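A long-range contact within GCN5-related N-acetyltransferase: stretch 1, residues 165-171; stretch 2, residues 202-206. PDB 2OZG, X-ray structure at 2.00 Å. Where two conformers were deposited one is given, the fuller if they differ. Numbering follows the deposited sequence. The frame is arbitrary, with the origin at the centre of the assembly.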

ATOM      1  N   PRO A 165     -17.918  38.680 -14.332  1.00 47.12           N
ATOM      2  CA  PRO A 165     -19.283  38.269 -14.606  1.00 47.20           C
ATOM      3  C   PRO A 165     -19.386  37.218 -15.688  1.00 44.55           C
ATOM      4  O   PRO A 165     -20.418  36.583 -15.807  1.00 43.43           O
ATOM      5  CB  PRO A 165     -19.972  39.573 -15.062  1.00 47.81           C
ATOM      6  CG  PRO A 165     -19.002  40.654 -14.774  1.00 47.93           C
ATOM      7  CD  PRO A 165     -17.666  40.042 -14.830  1.00 46.59           C
ATOM      8  N   ILE A 166     -18.345  37.036 -16.480  1.00 41.63           N
ATOM      9  CA  ILE A 166     -18.449  36.073 -17.535  1.00 41.76           C
ATOM     10  C   ILE A 166     -18.736  34.700 -16.932  1.00 38.05           C
ATOM     11  O   ILE A 166     -19.550  33.973 -17.443  1.00 39.50           O
ATOM     12  CB  ILE A 166     -17.201  36.021 -18.415  1.00 43.60           C
ATOM     13  CG1 ILE A 166     -16.923  37.361 -19.073  1.00 47.87           C
ATOM     14  CG2 ILE A 166     -17.403  34.995 -19.510  1.00 45.30           C
ATOM     15  CD1 ILE A 166     -18.115  37.937 -19.849  1.00 58.99           C
ATOM     16  N   PHE A 167     -18.060  34.385 -15.828  1.00 39.36           N
ATOM     17  CA  PHE A 167     -18.216  33.115 -15.131  1.00 36.06           C
ATOM     18  C   PHE A 167     -19.617  32.948 -14.608  1.00 37.08           C
ATOM     19  O   PHE A 167     -20.193  31.863 -14.770  1.00 36.09           O
ATOM     20  CB  PHE A 167     -17.202  32.974 -13.984  1.00 37.47           C
ATOM     21  CG  PHE A 167     -15.804  32.707 -14.462  1.00 33.72           C
ATOM     22  CD1 PHE A 167     -15.366  31.410 -14.691  1.00 38.18           C
ATOM     23  CD2 PHE A 167     -14.928  33.755 -14.727  1.00 39.06           C
ATOM     24  CE1 PHE A 167     -14.097  31.162 -15.125  1.00 33.24           C
ATOM     25  CE2 PHE A 167     -13.647  33.491 -15.183  1.00 37.95           C
ATOM     26  CZ  PHE A 167     -13.243  32.215 -15.395  1.00 35.09           C
ATOM     27  N   HIS A 168     -20.151  33.958 -13.934  1.00 40.34           N
ATOM     28  CA  HIS A 168     -21.545  33.869 -13.453  1.00 42.13           C
ATOM     29  C   HIS A 168     -22.492  33.595 -14.589  1.00 38.39           C
ATOM     30  O   HIS A 168     -23.366  32.813 -14.451  1.00 38.76           O
ATOM     31  CB  HIS A 168     -22.041  35.161 -12.728  1.00 43.43           C
ATOM     32  CG  HIS A 168     -23.544  35.189 -12.488  1.00 51.75           C
ATOM     33  ND1 HIS A 168     -24.176  34.435 -11.511  1.00 72.55           N
ATOM     34  CD2 HIS A 168     -24.542  35.858 -13.133  1.00 68.38           C
ATOM     35  CE1 HIS A 168     -25.485  34.647 -11.557  1.00 58.97           C
ATOM     36  NE2 HIS A 168     -25.734  35.493 -12.542  1.00 62.33           N
ATOM     37  N   GLU A 169     -22.272  34.234 -15.729  0.50 37.29           N
ATOM     38  CA  GLU A 169     -23.197  34.126 -16.846  0.50 37.36           C
ATOM     39  C   GLU A 169     -23.171  32.777 -17.565  0.50 36.11           C
ATOM     40  O   GLU A 169     -24.200  32.306 -18.029  0.50 33.65           O
ATOM     41  CB  GLU A 169     -22.975  35.298 -17.792  0.50 36.50           C
ATOM     42  CG  GLU A 169     -23.242  36.640 -17.095  0.50 41.63           C
ATOM     43  CD  GLU A 169     -22.774  37.826 -17.910  0.50 36.52           C
ATOM     44  OE1 GLU A 169     -22.224  37.601 -19.013  0.50 37.95           O
ATOM     45  OE2 GLU A 169     -22.959  38.973 -17.456  0.50 40.04           O
ATOM     46  N   LEU A 170     -21.992  32.173 -17.675  1.00 36.61           N
ATOM     47  CA  LEU A 170     -21.875  30.829 -18.202  1.00 31.91           C
ATOM     48  C   LEU A 170     -22.391  29.828 -17.171  1.00 29.85           C
ATOM     49  O   LEU A 170     -23.034  28.850 -17.530  1.00 37.64           O
ATOM     50  CB  LEU A 170     -20.416  30.519 -18.561  1.00 28.76           C
ATOM     51  CG  LEU A 170     -19.856  31.248 -19.803  1.00 33.69           C
ATOM     52  CD1 LEU A 170     -18.346  31.156 -19.899  1.00 32.01           C
ATOM     53  CD2 LEU A 170     -20.501  30.739 -21.076  1.00 41.82           C
ATOM     54  N   TYR A 171     -22.057  30.029 -15.905  1.00 31.75           N
ATOM     55  CA  TYR A 171     -22.538  29.145 -14.839  1.00 31.54           C
ATOM     56  C   TYR A 171     -24.041  29.059 -14.807  1.00 31.04           C
ATOM     57  O   TYR A 171     -24.618  27.974 -14.797  1.00 34.18           O
ATOM     58  CB  TYR A 171     -22.001  29.552 -13.476  1.00 35.40           C
ATOM     59  CG  TYR A 171     -22.550  28.622 -12.421  1.00 31.96           C
ATOM     60  CD1 TYR A 171     -22.002  27.380 -12.191  1.00 37.08           C
ATOM     61  CD2 TYR A 171     -23.678  28.975 -11.720  1.00 33.32           C
ATOM     62  CE1 TYR A 171     -22.573  26.507 -11.274  1.00 36.33           C
ATOM     63  CE2 TYR A 171     -24.227  28.125 -10.791  1.00 32.45           C
ATOM     64  CZ  TYR A 171     -23.677  26.909 -10.569  1.00 39.43           C
ATOM     65  OH  TYR A 171     -24.290  26.105  -9.639  1.00 32.51           O
ATOM     66  N   TYR A 202      -6.039  28.571 -11.261  1.00 30.53           N
ATOM     67  CA  TYR A 202      -6.036  28.781 -12.703  1.00 30.40           C
ATOM     68  C   TYR A 202      -7.506  28.801 -13.160  1.00 29.10           C
ATOM     69  O   TYR A 202      -8.356  27.990 -12.716  1.00 33.46           O
ATOM     70  CB  TYR A 202      -5.234  27.646 -13.375  1.00 32.28           C
ATOM     71  CG  TYR A 202      -3.803  27.626 -12.953  1.00 27.92           C
ATOM     72  CD1 TYR A 202      -2.879  28.514 -13.528  1.00 28.61           C
ATOM     73  CD2 TYR A 202      -3.361  26.785 -11.959  1.00 31.76           C
ATOM     74  CE1 TYR A 202      -1.580  28.543 -13.127  1.00 30.54           C
ATOM     75  CE2 TYR A 202      -2.024  26.811 -11.532  1.00 31.98           C
ATOM     76  CZ  TYR A 202      -1.144  27.668 -12.133  1.00 33.99           C
ATOM     77  OH  TYR A 202       0.165  27.701 -11.733  1.00 32.92           O
ATOM     78  N   SER A 203      -7.802  29.725 -14.037  1.00 27.36           N
ATOM     79  CA  SER A 203      -9.142  29.935 -14.603  1.00 29.72           C
ATOM     80  C   SER A 203      -8.993  30.273 -16.089  1.00 30.55           C
ATOM     81  O   SER A 203      -8.217  31.165 -16.462  1.00 35.58           O
ATOM     82  CB  SER A 203      -9.755  31.156 -13.941  1.00 31.71           C
ATOM     83  OG  SER A 203      -9.999  30.924 -12.603  1.00 39.33           O
ATOM     84  N   TYR A 204      -9.720  29.563 -16.940  1.00 31.00           N
ATOM     85  CA  TYR A 204      -9.666  29.772 -18.373  1.00 31.12           C
ATOM     86  C   TYR A 204     -11.090  29.816 -18.874  1.00 32.69           C
ATOM     87  O   TYR A 204     -11.933  29.085 -18.365  1.00 31.47           O
ATOM     88  CB  TYR A 204      -8.979  28.543 -19.027  1.00 30.31           C
ATOM     89  CG  TYR A 204      -7.480  28.530 -18.852  1.00 26.55           C
ATOM     90  CD1 TYR A 204      -6.901  28.155 -17.644  1.00 30.11           C
ATOM     91  CD2 TYR A 204      -6.635  28.850 -19.909  1.00 33.86           C
ATOM     92  CE1 TYR A 204      -5.569  28.145 -17.490  1.00 28.01           C
ATOM     93  CE2 TYR A 204      -5.257  28.858 -19.755  1.00 28.83           C
ATOM     94  CZ  TYR A 204      -4.738  28.532 -18.547  1.00 34.87           C
ATOM     95  OH  TYR A 204      -3.376  28.492 -18.422  1.00 35.50           O
ATOM     96  N   LEU A 205     -11.317  30.616 -19.889  1.00 33.32           N
ATOM     97  CA  LEU A 205     -12.559  30.633 -20.653  1.00 33.80           C
ATOM     98  C   LEU A 205     -12.280  29.775 -21.873  1.00 33.37           C
ATOM     99  O   LEU A 205     -11.152  29.775 -22.401  1.00 31.07           O
ATOM    100  CB  LEU A 205     -12.939  32.015 -21.158  1.00 34.77           C
ATOM    101  CG  LEU A 205     -13.277  33.071 -20.098  1.00 43.73           C
ATOM    102  CD1 LEU A 205     -13.612  34.450 -20.754  1.00 44.04           C
ATOM    103  CD2 LEU A 205     -14.384  32.631 -19.093  1.00 40.40           C
ATOM    104  N   ILE A 206     -13.308  29.036 -22.296  1.00 31.97           N
ATOM    105  CA  ILE A 206     -13.277  28.231 -23.502  1.00 31.27           C
ATOM    106  C   ILE A 206     -14.144  28.941 -24.515  1.00 30.82           C
ATOM    107  O   ILE A 206     -15.315  29.191 -24.264  1.00 35.97           O
ATOM    108  CB  ILE A 206     -13.899  26.828 -23.279  1.00 29.67           C
ATOM    109  CG1 ILE A 206     -13.142  26.092 -22.192  1.00 31.70           C
ATOM    110  CG2 ILE A 206     -13.819  26.007 -24.565  1.00 35.16           C
ATOM    111  CD1 ILE A 206     -13.803  24.856 -21.668  1.00 36.71           C
TER

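The contact sets a helix, 165-171, against a strand, 202-206, with axes 10.4 Å apart at closest approach and their N-to-C directions 61° apart. No hydrogen bond crosses between them. Within the helix, Pro165 O, Ile166 O and Phe167 O each accept from the N four residues on. What joins the two elements is apolar packing, which buries 219 Å² counted over both sides. Phe167, Leu170 and Ser203 are buried, while Leu205 and Ile166 stay partly exposed; apolar side chains suit the helix side.

The aliphatic packing centres on the end of Leu205, with CD2 making the closest approaches. Ile166 CG2 lies 3.9 Å from Leu205 CD2 and 4.0 Å from Leu205 CD1, and Leu170 CD1 lies 4.3 Å from Leu205 CD2. Ile166 and Leu170 are four residues apart, about one helical turn, so both can direct their CA-to-CB bonds toward the strand. Leu205 starts sideways, but with chi1 m and chi2 t its end comes nearer the helix and carries CD2 into the group formed by Ile166, Phe167 and Leu170. It has the largest covered area of any residue here, 75 Å². A branched, flexible leucine suits such a place, since a terminal methyl can reach several neighbours at once. The Ile166 CA-to-CB bond points toward the strand while the end of its side chain leads away.

The aromatic contact also uses CD2. Leu205 CD2 sits over one face of the Phe167 ring, 4.2 Å from the centroid and 21° off the ring normal, in a CH-pi arrangement; its closest ring atom is Phe167 CZ, 3.9 Å from Leu205 CD2. Phe167 also leaves its backbone sideways, with chi1 m. The CA atoms of Phe167 and Leu205 are 8.3 Å apart, and the two side chains fill that gap together, the ring offering its flat face to the methyl.

The ring also reaches the strand before Leu205. Phe167 CZ approaches Ser203 CB at 3.9 Å, so this polar residue meets the ring through carbon. Ser203 points toward the helix, and its small side chain takes up little of the space beside the ring. Between the two, Tyr204 points away from the helix; its approach is through the backbone, with Tyr204 O 4.4 Å from Phe167 CE1.

The rule to read here is economical: one strand leucine meets two aliphatic residues a helical turn apart and the face of a phenylalanine between them in sequence.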